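Local atomic coordinates of iron-containing alcohol dehydrogenase (Ralstonia eutropha, PDB entry 3JZD), a protein that probably catalyses the NADH- or NADPH-dependent reduction of maleylacetate to 3-oxoadipate, as a homodimeric member of the iron-containing alcohol dehydrogenase family. Residues P7-E11 / A188-M192; E259-V264 / P308-I314; Y271-V276 / N335-E340; L321-A325 / I344-Q349. All blocks are in the same frame, centred on the assembly; numbering follows the deposited sequence.

Interaction 1: P7-E11 / A188-M192; sequences PFIYE and ANPVM
The ring of F8 is met over one face by P190 in a CH-pi contact: CD of P190 stands 3.6 Å from the ring centroid, only 15° off the normal. F8 reaches this position because its CG lies between the backbone N and the carbonyl carbon (chi1 58°), which swings the ring back over the start of the helix. Beside the proline, CB of N189 approaches the ring obliquely, 3.7 Å from F8 CD1.

Apolar packing continues at Y10, where V191 and M192 (selenomethionine) converge on one ring atom: V191 CG1 lies 3.5 Å and M192 CE 3.6 Å from Y10 CE1, both oblique to the ring. The bent M192 chain brings its methyl there.

Strand 8-19 is one of the two outermost strands, within the chain, of the parallel sheet of the N-terminal nucleotide-binding domain, and residues 8-11 also pair antiparallel with a strand of the second subunit, so that the sheet continues through the dimer. The F8 and Y10 side chains pack on the first turn of helix 190-212. From the second subunit, W228 meets the Y10 ring edge-to-face, and F19 packs with F8.

Polar links between the segments run through water. One water bridges I9 O and N189 ND2, at 2.9 Å and 3.1 Å; a second joins N189 ND2 to E11 O, weakly at both ends. N189 is the N-cap residue of helix 190-212: its OD1 accepts from M192 N at 2.9 Å, nearly straight at 177° but with the donor above the carbonyl plane, and weakly from V191 N. The same oxygen lies at the edge of the Y10 ring.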
loop_
_atom_site.group_PDB
_atom_site.type_symbol
_atom_site.label_atom_id
_atom_site.label_comp_id
_atom_site.label_asym_id
_atom_site.label_seq_id
_atom_site.Cartn_x
_atom_site.Cartn_y
_atom_site.Cartn_z
ATOM N N PRO A 7 15.219 9.128 5.592
ATOM C CA PRO A 7 13.921 9.782 5.428
ATOM C C PRO A 7 13.299 9.535 4.038
ATOM O O PRO A 7 14.021 9.216 3.110
ATOM C CB PRO A 7 14.257 11.257 5.609
ATOM C CG PRO A 7 15.606 11.372 5.149
ATOM C CD PRO A 7 16.318 10.102 5.524
ATOM N N PHE A 8 11.978 9.678 3.899
ATOM C CA PHE A 8 11.339 9.447 2.617
ATOM C C PHE A 8 9.971 10.094 2.577
ATOM O O PHE A 8 9.452 10.486 3.604
ATOM C CB PHE A 8 11.206 7.922 2.340
ATOM C CG PHE A 8 10.421 7.179 3.415
ATOM C CD1 PHE A 8 9.053 7.093 3.353
ATOM C CD2 PHE A 8 11.074 6.611 4.507
ATOM C CE1 PHE A 8 8.330 6.431 4.339
ATOM C CE2 PHE A 8 10.380 5.952 5.487
ATOM C CZ PHE A 8 8.995 5.873 5.417
ATOM N N ILE A 9 9.424 10.216 1.370
ATOM C CA ILE A 9 8.079 10.689 1.164
ATOM C C ILE A 9 7.353 9.597 0.409
ATOM O O ILE A 9 7.755 9.221 -0.686
ATOM C CB ILE A 9 7.986 12.014 0.405
ATOM C CG1 ILE A 9 8.590 13.130 1.269
ATOM C CG2 ILE A 9 6.511 12.325 0.098
ATOM C CD1 ILE A 9 8.614 14.523 0.640
ATOM N N TYR A 10 6.296 9.068 1.015
ATOM C CA TYR A 10 5.525 8.026 0.430
ATOM C C TYR A 10 4.264 8.638 -0.082
ATOM O O TYR A 10 3.604 9.410 0.611
ATOM C CB TYR A 10 5.173 6.957 1.467
ATOM C CG TYR A 10 4.125 5.957 1.012
ATOM C CD1 TYR A 10 4.485 4.799 0.349
ATOM C CD2 TYR A 10 2.771 6.167 1.260
ATOM C CE1 TYR A 10 3.554 3.903 -0.044
ATOM C CE2 TYR A 10 1.840 5.252 0.865
ATOM C CZ TYR A 10 2.237 4.133 0.220
ATOM O OH TYR A 10 1.326 3.217 -0.171
ATOM N N GLU A 11 3.914 8.240 -1.286
ATOM C CA GLU A 11 2.671 8.656 -1.879
ATOM C C GLU A 11 1.963 7.440 -2.435
ATOM O O GLU A 11 2.575 6.553 -3.098
ATOM C CB GLU A 11 2.895 9.705 -2.950
ATOM C CG GLU A 11 3.061 11.070 -2.349
ATOM C CD GLU A 11 3.295 12.171 -3.366
ATOM O OE1 GLU A 11 4.129 11.934 -4.299
ATOM O OE2 GLU A 11 2.675 13.275 -3.176
ATOM N N ALA A 188 13.554 5.191 -3.329
ATOM C CA ALA A 188 13.093 3.997 -2.683
ATOM C C ALA A 188 12.495 4.347 -1.339
ATOM O O ALA A 188 12.952 5.286 -0.680
ATOM C CB ALA A 188 14.279 3.048 -2.469
ATOM N N ASN A 189 11.422 3.654 -0.958
ATOM C CA ASN A 189 10.915 3.776 0.401
ATOM C C ASN A 189 10.510 2.371 0.934
ATOM O O ASN A 189 10.308 1.423 0.145
ATOM C CB ASN A 189 9.807 4.827 0.499
ATOM C CG ASN A 189 8.522 4.370 -0.096
ATOM O OD1 ASN A 189 7.949 3.379 0.355
ATOM N ND2 ASN A 189 8.035 5.098 -1.107
ATOM N N PRO A 190 10.389 2.230 2.282
ATOM C CA PRO A 190 10.128 0.915 2.907
ATOM C C PRO A 190 8.846 0.233 2.501
ATOM O O PRO A 190 8.763 -1.005 2.481
ATOM C CB PRO A 190 10.123 1.227 4.405
ATOM C CG PRO A 190 10.898 2.524 4.520
ATOM C CD PRO A 190 10.680 3.280 3.266
ATOM N N VAL A 191 7.826 1.022 2.189
ATOM C CA VAL A 191 6.555 0.437 1.825
ATOM C C VAL A 191 6.635 -0.093 0.400
ATOM O O VAL A 191 6.250 -1.217 0.115
ATOM C CB VAL A 191 5.405 1.422 2.059
ATOM C CG1 VAL A 191 4.166 0.833 1.587
ATOM C CG2 VAL A 191 5.322 1.762 3.601
HETATM N N MSE A 192 7.180 0.706 -0.499
HETATM C CA MSE A 192 7.377 0.263 -1.873
HETATM C C MSE A 192 8.320 -0.979 -1.892
HETATM O O MSE A 192 8.092 -1.956 -2.636
HETATM C CB MSE A 192 7.914 1.414 -2.717
HETATM C CG MSE A 192 6.886 2.493 -2.964
HETATM SE SE MSE A 192 5.517 1.876 -4.218
HETATM C CE MSE A 192 3.983 2.850 -3.511
HETATM O O HOH W 1 9.573 7.595 -2.247
HETATM O O HOH W 2 5.809 5.796 -3.037
#

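Interaction 2: E259-V264 / P308-I314; sequences ETHTIV and PVALRDI
I263, on helix 257-272, and V309, in the loop 308-314, bring their CA atoms to 4.7 Å, close enough for the isoleucine side chain to meet loop backbone directly. CG1 of I263 lies 3.3 Å from P308 O, while CG2 faces V309 O and CD1 lies 3.5 Å from A310 O, so three successive backbone oxygens line both branches of one side chain. CG2, anti to the backbone N, also packs on L311 CD2 at 3.7 Å.

I263 and I314 reach toward each other tip to tip, with I263 CD1 3.6 Å from I314 CG1. In I314, chi1 (61°) sets CG1 against I263 CD1, and chi2 (149°) carries CD1 to within 3.5 Å of T260 OG1; that hydroxyl is hydrogen-bonded to P256 O. The methylene CG of E259 rests on P308 CG, 4.0 Å away, while its carboxylate leads off to T170 through OE2.

The 3-10 turn 311-313 is closed by D313 N to A310 O. Side chains of helix 257-272, I263 foremost, thus pack against side chains and carbonyls of the loop 308-314 in the all-helical C-terminal domain of iron-containing alcohol dehydrogenases, with the E259 side chain about 7 Å from the bound NAD.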
loop_
_atom_site.group_PDB
_atom_site.type_symbol
_atom_site.label_atom_id
_atom_site.label_comp_id
_atom_site.label_asym_id
_atom_site.label_seq_id
_atom_site.Cartn_x
_atom_site.Cartn_y
_atom_site.Cartn_z
ATOM N N GLU A 259 10.104 -10.041 -23.754
ATOM C CA GLU A 259 11.302 -10.842 -23.977
ATOM C C GLU A 259 12.585 -10.044 -23.765
ATOM O O GLU A 259 13.558 -10.588 -23.240
ATOM C CB GLU A 259 11.302 -11.471 -25.365
ATOM C CG GLU A 259 10.285 -12.573 -25.594
ATOM C CD GLU A 259 8.834 -12.123 -25.705
ATOM O OE1 GLU A 259 8.561 -10.908 -25.951
ATOM O OE2 GLU A 259 7.958 -13.012 -25.501
ATOM N N THR A 260 12.598 -8.781 -24.170
ATOM C CA THR A 260 13.745 -7.900 -23.946
ATOM C C THR A 260 13.970 -7.762 -22.443
ATOM O O THR A 260 15.076 -7.927 -21.970
ATOM C CB THR A 260 13.554 -6.521 -24.613
ATOM O OG1 THR A 260 13.446 -6.694 -26.016
ATOM C CG2 THR A 260 14.706 -5.559 -24.334
ATOM N N HIS A 261 12.899 -7.548 -21.677
ATOM C CA HIS A 261 13.017 -7.451 -20.229
ATOM C C HIS A 261 13.626 -8.703 -19.652
ATOM O O HIS A 261 14.549 -8.664 -18.824
ATOM C CB HIS A 261 11.614 -7.132 -19.601
ATOM C CG HIS A 261 11.278 -5.678 -19.675
ATOM N ND1 HIS A 261 11.612 -4.798 -18.675
ATOM C CD2 HIS A 261 10.756 -4.925 -20.676
ATOM C CE1 HIS A 261 11.277 -3.572 -19.042
ATOM N NE2 HIS A 261 10.763 -3.619 -20.250
ATOM N N THR A 262 13.123 -9.831 -20.117
ATOM C CA THR A 262 13.536 -11.115 -19.611
ATOM C C THR A 262 15.048 -11.355 -19.830
ATOM O O THR A 262 15.738 -11.776 -18.945
ATOM C CB THR A 262 12.727 -12.217 -20.287
ATOM O OG1 THR A 262 11.372 -12.149 -19.864
ATOM C CG2 THR A 262 13.295 -13.607 -19.959
ATOM N N ILE A 263 15.543 -11.019 -21.003
ATOM C CA ILE A 263 16.936 -11.217 -21.366
ATOM C C ILE A 263 17.868 -10.231 -20.713
ATOM O O ILE A 263 18.907 -10.615 -20.236
ATOM C CB ILE A 263 17.097 -11.144 -22.914
ATOM C CG1 ILE A 263 16.336 -12.353 -23.555
ATOM C CG2 ILE A 263 18.598 -11.094 -23.294
ATOM C CD1 ILE A 263 15.894 -12.174 -25.071
ATOM N N VAL A 264 17.486 -8.957 -20.697
ATOM C CA VAL A 264 18.319 -7.896 -20.141
ATOM C C VAL A 264 18.413 -7.902 -18.591
ATOM O O VAL A 264 19.476 -7.631 -18.035
ATOM C CB VAL A 264 17.825 -6.512 -20.662
ATOM C CG1 VAL A 264 18.550 -5.303 -19.922
ATOM C CG2 VAL A 264 18.027 -6.467 -22.194
ATOM N N PRO A 308 13.501 -17.186 -24.006
ATOM C CA PRO A 308 14.797 -16.863 -24.620
ATOM C C PRO A 308 15.636 -16.066 -23.602
ATOM O O PRO A 308 15.077 -15.332 -22.762
ATOM C CB PRO A 308 14.424 -15.976 -25.803
ATOM C CG PRO A 308 13.087 -15.484 -25.533
ATOM C CD PRO A 308 12.388 -16.463 -24.630
ATOM N N VAL A 309 16.953 -16.282 -23.632
ATOM C CA VAL A 309 17.897 -15.620 -22.733
ATOM C C VAL A 309 19.014 -14.872 -23.494
ATOM O O VAL A 309 19.948 -14.347 -22.887
ATOM C CB VAL A 309 18.514 -16.660 -21.776
ATOM C CG1 VAL A 309 17.428 -17.261 -20.865
ATOM C CG2 VAL A 309 19.271 -17.788 -22.579
ATOM N N ALA A 310 18.906 -14.830 -24.819
ATOM C CA ALA A 310 19.900 -14.190 -25.670
ATOM C C ALA A 310 19.174 -13.268 -26.606
ATOM O O ALA A 310 18.215 -13.694 -27.265
ATOM C CB ALA A 310 20.690 -15.257 -26.455
ATOM N N LEU A 311 19.610 -12.002 -26.695
ATOM C CA LEU A 311 18.997 -11.062 -27.622
ATOM C C LEU A 311 19.094 -11.581 -29.049
ATOM O O LEU A 311 18.270 -11.239 -29.917
ATOM C CB LEU A 311 19.650 -9.652 -27.547
ATOM C CG LEU A 311 19.563 -8.885 -26.236
ATOM C CD1 LEU A 311 20.409 -7.630 -26.318
ATOM C CD2 LEU A 311 18.035 -8.568 -25.892
ATOM N N ARG A 312 20.084 -12.424 -29.298
ATOM C CA ARG A 312 20.287 -13.006 -30.609
ATOM C C ARG A 312 19.005 -13.721 -31.070
ATOM O O ARG A 312 18.659 -13.718 -32.236
ATOM C CB ARG A 312 21.434 -14.042 -30.569
ATOM C CG ARG A 312 21.750 -14.682 -31.951
ATOM C CD ARG A 312 22.630 -15.957 -31.926
ATOM N NE ARG A 312 23.390 -16.086 -30.683
ATOM C CZ ARG A 312 22.953 -16.711 -29.570
ATOM N NH1 ARG A 312 21.748 -17.291 -29.517
ATOM N NH2 ARG A 312 23.729 -16.760 -28.494
ATOM N N ASP A 313 18.330 -14.368 -30.128
ATOM C CA ASP A 313 17.136 -15.141 -30.425
ATOM C C ASP A 313 15.844 -14.383 -30.580
ATOM O O ASP A 313 14.894 -14.965 -31.010
ATOM C CB ASP A 313 16.987 -16.217 -29.391
ATOM C CG ASP A 313 18.160 -17.147 -29.418
ATOM O OD1 ASP A 313 18.733 -17.323 -30.514
ATOM O OD2 ASP A 313 18.534 -17.688 -28.364
ATOM N N ILE A 314 15.825 -13.096 -30.273
ATOM C CA ILE A 314 14.618 -12.293 -30.420
ATOM C C ILE A 314 14.817 -11.153 -31.419
ATOM O O ILE A 314 14.168 -10.103 -31.339
ATOM C CB ILE A 314 14.029 -11.796 -29.069
ATOM C CG1 ILE A 314 15.031 -10.897 -28.331
ATOM C CG2 ILE A 314 13.669 -12.984 -28.165
ATOM C CD1 ILE A 314 14.358 -9.796 -27.461
#

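Interaction 3: Y271-V276 / N335-E340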
loop_
_atom_site.group_PDB
_atom_site.type_symbol
_atom_site.label_atom_id
_atom_site.label_comp_id
_atom_site.label_asym_id
_atom_site.label_seq_id
_atom_site.Cartn_x
_atom_site.Cartn_y
_atom_site.Cartn_z
ATOM N N TYR A 271 25.348 -5.566 -13.697
ATOM C CA TYR A 271 26.018 -4.280 -13.871
ATOM C C TYR A 271 25.911 -3.442 -12.584
ATOM O O TYR A 271 26.866 -2.815 -12.152
ATOM C CB TYR A 271 25.361 -3.527 -15.023
ATOM C CG TYR A 271 26.037 -2.255 -15.405
ATOM C CD1 TYR A 271 25.815 -1.081 -14.693
ATOM C CD2 TYR A 271 26.872 -2.194 -16.529
ATOM C CE1 TYR A 271 26.422 0.120 -15.055
ATOM C CE2 TYR A 271 27.498 -0.986 -16.894
ATOM C CZ TYR A 271 27.257 0.157 -16.164
ATOM O OH TYR A 271 27.888 1.321 -16.508
ATOM N N ASN A 272 24.716 -3.398 -12.004
ATOM C CA ASN A 272 24.483 -2.619 -10.800
ATOM C C ASN A 272 24.777 -3.289 -9.451
ATOM O O ASN A 272 24.842 -2.581 -8.424
ATOM C CB ASN A 272 23.026 -2.135 -10.805
ATOM C CG ASN A 272 22.805 -0.951 -11.736
ATOM O OD1 ASN A 272 23.758 -0.228 -12.126
ATOM N ND2 ASN A 272 21.547 -0.735 -12.103
ATOM N N ALA A 273 25.028 -4.601 -9.457
ATOM C CA ALA A 273 25.100 -5.391 -8.215
ATOM C C ALA A 273 26.089 -4.875 -7.151
ATOM O O ALA A 273 25.730 -4.802 -5.970
ATOM C CB ALA A 273 25.361 -6.902 -8.526
ATOM N N ALA A 274 27.298 -4.528 -7.559
ATOM C CA ALA A 274 28.320 -4.062 -6.628
ATOM C C ALA A 274 27.910 -2.796 -5.900
ATOM O O ALA A 274 28.317 -2.568 -4.759
ATOM C CB ALA A 274 29.680 -3.814 -7.349
ATOM N N ALA A 275 27.084 -1.997 -6.546
ATOM C CA ALA A 275 26.652 -0.720 -6.011
ATOM C C ALA A 275 25.513 -0.794 -4.994
ATOM O O ALA A 275 25.432 0.076 -4.118
ATOM C CB ALA A 275 26.247 0.207 -7.177
ATOM N N VAL A 276 24.696 -1.845 -5.080
ATOM C CA VAL A 276 23.465 -2.017 -4.276
ATOM C C VAL A 276 23.289 -3.421 -3.711
ATOM O O VAL A 276 22.317 -4.098 -4.003
ATOM C CB VAL A 276 22.202 -1.589 -5.139
ATOM C CG1 VAL A 276 22.299 -0.133 -5.398
ATOM C CG2 VAL A 276 22.129 -2.329 -6.509
ATOM N N ASN A 335 21.521 6.440 -11.922
ATOM C CA ASN A 335 21.676 4.996 -11.770
ATOM C C ASN A 335 22.677 4.770 -10.607
ATOM O O ASN A 335 23.510 5.612 -10.379
ATOM C CB ASN A 335 22.168 4.364 -13.086
ATOM C CG ASN A 335 22.165 2.852 -13.040
ATOM O OD1 ASN A 335 21.107 2.215 -12.998
ATOM N ND2 ASN A 335 23.341 2.272 -13.087
ATOM N N PRO A 336 22.579 3.660 -9.859
ATOM C CA PRO A 336 23.485 3.466 -8.687
ATOM C C PRO A 336 24.973 3.416 -9.031
ATOM O O PRO A 336 25.806 3.790 -8.201
ATOM C CB PRO A 336 23.038 2.128 -8.107
ATOM C CG PRO A 336 21.591 2.034 -8.536
ATOM C CD PRO A 336 21.534 2.629 -9.911
ATOM N N ARG A 337 25.279 2.906 -10.228
ATOM C CA ARG A 337 26.653 2.871 -10.800
ATOM C C ARG A 337 26.673 3.754 -12.102
ATOM O O ARG A 337 25.718 3.728 -12.899
ATOM C CB ARG A 337 27.013 1.411 -11.104
ATOM C CG ARG A 337 28.365 1.242 -11.802
ATOM C CD ARG A 337 28.567 -0.161 -12.281
ATOM N NE ARG A 337 29.711 -0.236 -13.187
ATOM C CZ ARG A 337 30.088 -1.349 -13.811
ATOM N NH1 ARG A 337 29.423 -2.459 -13.624
ATOM N NH2 ARG A 337 31.145 -1.368 -14.598
ATOM N N PRO A 338 27.733 4.551 -12.317
ATOM C CA PRO A 338 27.761 5.389 -13.545
ATOM C C PRO A 338 27.583 4.593 -14.834
ATOM O O PRO A 338 28.017 3.454 -14.903
ATOM C CB PRO A 338 29.143 6.079 -13.490
ATOM C CG PRO A 338 29.531 6.049 -12.058
ATOM C CD PRO A 338 28.889 4.829 -11.441
ATOM N N ILE A 339 26.854 5.163 -15.796
ATOM C CA ILE A 339 26.618 4.537 -17.081
ATOM C C ILE A 339 27.842 4.955 -17.909
ATOM O O ILE A 339 28.067 6.138 -18.111
ATOM C CB ILE A 339 25.290 5.017 -17.707
ATOM C CG1 ILE A 339 24.091 4.781 -16.756
ATOM C CG2 ILE A 339 25.011 4.335 -19.015
ATOM C CD1 ILE A 339 23.841 3.333 -16.318
ATOM N N GLU A 340 28.660 3.989 -18.320
ATOM C CA GLU A 340 29.894 4.228 -19.114
ATOM C C GLU A 340 29.886 3.284 -20.319
ATOM O O GLU A 340 29.455 2.133 -20.209
ATOM C CB GLU A 340 31.149 4.009 -18.242
ATOM C CG GLU A 340 31.252 4.865 -16.951
ATOM C CD GLU A 340 31.511 6.384 -17.193
ATOM O OE1 GLU A 340 31.680 6.824 -18.360
ATOM O OE2 GLU A 340 31.560 7.141 -16.192
#
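Y271 and R337 stack face to face: the guanidinium lies flat over the ring, with planes 16° apart and CZ of R337 4.0 Å from the centroid of the Y271 ring, a cation-pi contact. The same guanidinium uses its edge on the backbone, as R337 NH1 donates to Y271 O at 3.0 Å, on a lone pair and in the carbonyl plane. This bond fixes the rotation of the flat group above the ring. The extended R337 chain runs across Y271, its CD 3.5 Å from CE1 of the ring.

At the far end of the ring, Y271 OH donates to P338 O at 2.7 Å and accepts a weak bond from E340 N, the N-cap residue of helix 341-353. Y271 of helix 257-272 is thereby tied to the loop leading into helix 341-353, within the helical C-terminal domain of this dehydrogenase family.

N272 and N335 exchange two amide bonds: N335 ND2 reaches N272 OD1 at 2.7 Å, and N272 ND2 reaches N335 OD1 at 3.1 Å, the amide planes being 37° apart. Nearby, V276 CG1 packs 3.6 Å from P336 CB. The same N335 ND2 also donates to R337 O at 2.8 Å, which steadies the loop carrying the arginine. Further out, Y184 OH bonds N272 ND2 and L241 N bonds N335 OD1.

Interaction 4: L321-A325 / I344-Q349; sequences LDRAA and IRALLQ
D322 and R345 form a salt bridge between helices 321-328 and 341-353, a helix pair of the C-terminal domain whose short segments run at 135° with axes 9.2 Å apart. R345 NE donates to D322 OD1 at 2.9 Å with an angle of 165°; the oxygen is approached on its anti side, somewhat out of the carboxylate plane, and NH2 adds a weak second bond to it.

Another edge of the guanidinium is held within its own helix. R345 NH1 donates to Q349 OE1 at 2.8 Å, on a lone pair in the carbonyl plane, and NH2 again contributes weakly. NE, NH1 and NH2 therefore all have acceptors, and the two oxygens hold the group against rotation. Q349 NE2 is in turn satisfied by E318 and E353. The D322 side chain also lies about 5 Å from a bound calcium ion, too far for direct coordination, so its carboxylate probably feels two positive centres.

Alongside, L348 CD1 fits against A324 and A325, 3.8 Å from A325 CB, and I344 CG2 meets A325. R345 bends at chi2 (65°), which folds its flat end across L321: CB of L321 sits over the centre of the guanidinium face, 3.5 Å from CZ of R345.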
loop_
_atom_site.group_PDB
_atom_site.type_symbol
_atom_site.label_atom_id
_atom_site.label_comp_id
_atom_site.label_asym_id
_atom_site.label_seq_id
_atom_site.Cartn_x
_atom_site.Cartn_y
_atom_site.Cartn_z
ATOM N N LEU A 321 24.877 -3.674 -31.918
ATOM C CA LEU A 321 25.220 -3.533 -30.525
ATOM C C LEU A 321 26.051 -2.290 -30.295
ATOM O O LEU A 321 25.814 -1.582 -29.318
ATOM C CB LEU A 321 25.917 -4.799 -29.998
ATOM C CG LEU A 321 25.083 -6.112 -29.979
ATOM C CD1 LEU A 321 26.017 -7.321 -29.626
ATOM C CD2 LEU A 321 23.854 -6.065 -29.037
ATOM N N ASP A 322 26.987 -1.981 -31.203
ATOM C CA ASP A 322 27.761 -0.768 -31.061
ATOM C C ASP A 322 26.816 0.442 -31.020
ATOM O O ASP A 322 26.998 1.324 -30.170
ATOM C CB ASP A 322 28.746 -0.560 -32.201
ATOM C CG ASP A 322 29.862 -1.616 -32.261
ATOM O OD1 ASP A 322 30.265 -2.205 -31.220
ATOM O OD2 ASP A 322 30.345 -1.829 -33.401
ATOM N N ARG A 323 25.835 0.503 -31.928
ATOM C CA ARG A 323 24.898 1.617 -31.953
ATOM C C ARG A 323 24.042 1.631 -30.683
ATOM O O ARG A 323 23.781 2.680 -30.107
ATOM C CB ARG A 323 23.989 1.551 -33.170
ATOM C CG ARG A 323 22.945 2.678 -33.229
ATOM C CD ARG A 323 21.971 2.542 -34.404
ATOM N NE ARG A 323 22.661 2.564 -35.684
ATOM C CZ ARG A 323 22.924 3.651 -36.418
ATOM N NH1 ARG A 323 22.519 4.854 -36.051
ATOM N NH2 ARG A 323 23.604 3.528 -37.548
ATOM N N ALA A 324 23.621 0.461 -30.255
ATOM C CA ALA A 324 22.843 0.339 -29.038
ATOM C C ALA A 324 23.606 0.905 -27.837
ATOM O O ALA A 324 22.997 1.523 -26.958
ATOM C CB ALA A 324 22.457 -1.145 -28.796
ATOM N N ALA A 325 24.911 0.652 -27.758
ATOM C CA ALA A 325 25.685 1.184 -26.647
ATOM C C ALA A 325 25.737 2.742 -26.748
ATOM O O ALA A 325 25.638 3.439 -25.730
ATOM C CB ALA A 325 27.073 0.601 -26.591
ATOM N N ILE A 344 28.864 -0.817 -20.568
ATOM C CA ILE A 344 27.524 -0.950 -21.196
ATOM C C ILE A 344 27.612 -1.810 -22.451
ATOM O O ILE A 344 26.750 -2.670 -22.685
ATOM C CB ILE A 344 26.848 0.408 -21.534
ATOM C CG1 ILE A 344 26.298 1.037 -20.250
ATOM C CG2 ILE A 344 25.708 0.235 -22.594
ATOM C CD1 ILE A 344 25.138 0.298 -19.595
ATOM N N ARG A 345 28.671 -1.603 -23.230
ATOM C CA ARG A 345 28.868 -2.392 -24.432
ATOM C C ARG A 345 29.087 -3.880 -24.085
ATOM O O ARG A 345 28.643 -4.753 -24.815
ATOM C CB ARG A 345 30.046 -1.862 -25.247
ATOM C CG ARG A 345 30.281 -2.704 -26.502
ATOM C CD ARG A 345 29.097 -2.578 -27.441
ATOM N NE ARG A 345 29.319 -3.293 -28.681
ATOM C CZ ARG A 345 29.163 -4.606 -28.817
ATOM N NH1 ARG A 345 28.826 -5.368 -27.767
ATOM N NH2 ARG A 345 29.375 -5.174 -29.992
ATOM N N ALA A 346 29.774 -4.159 -22.979
ATOM C CA ALA A 346 30.007 -5.545 -22.519
ATOM C C ALA A 346 28.691 -6.174 -21.972
ATOM O O ALA A 346 28.453 -7.377 -22.140
ATOM C CB ALA A 346 31.125 -5.574 -21.416
ATOM N N LEU A 347 27.852 -5.347 -21.329
ATOM C CA LEU A 347 26.544 -5.803 -20.846
ATOM C C LEU A 347 25.771 -6.261 -22.057
ATOM O O LEU A 347 25.227 -7.341 -22.074
ATOM C CB LEU A 347 25.770 -4.660 -20.162
ATOM C CG LEU A 347 24.325 -4.863 -19.652
ATOM C CD1 LEU A 347 23.903 -3.690 -18.731
ATOM C CD2 LEU A 347 23.285 -5.074 -20.850
ATOM N N LEU A 348 25.741 -5.425 -23.077
ATOM C CA LEU A 348 25.008 -5.725 -24.304
ATOM C C LEU A 348 25.496 -6.981 -25.028
ATOM O O LEU A 348 24.690 -7.726 -25.598
ATOM C CB LEU A 348 25.097 -4.516 -25.235
ATOM C CG LEU A 348 24.209 -3.334 -24.863
ATOM C CD1 LEU A 348 24.582 -2.107 -25.642
ATOM C CD2 LEU A 348 22.766 -3.708 -25.111
ATOM N N GLN A 349 26.811 -7.220 -25.016
ATOM C CA GLN A 349 27.372 -8.370 -25.698
ATOM C C GLN A 349 26.915 -9.650 -24.962
ATOM O O GLN A 349 26.538 -10.644 -25.590
ATOM C CB GLN A 349 28.893 -8.314 -25.705
ATOM C CG GLN A 349 29.540 -9.414 -26.535
ATOM C CD GLN A 349 29.246 -9.233 -28.012
ATOM O OE1 GLN A 349 29.152 -8.101 -28.494
ATOM N NE2 GLN A 349 29.104 -10.321 -28.729
#

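In the fold
Interaction 1 stands apart: at the dimer interface it joins the start of helix 190-212 to a strand that is outermost within the chain and continues the N-terminal sheet into the second subunit, and it closes before the others open. Its centre is about 32 Å from that of interaction 2 and 33 Å from that of interaction 4. The other three lie in the C-terminal helical domain. Interactions 2 and 3 share helix 257-272, their centres about 21 Å apart, and their segments alternate along the chain, as do those of 3 and 4. Interactions 3 and 4 touch: Y271 packs on I344 and L347, and I339 on I344. Interactions 2 and 4, centres about 14 Å apart, do not. Helix 257-272 thus packs against 308-314, 335-340 and 344-349, later parts of the same domain.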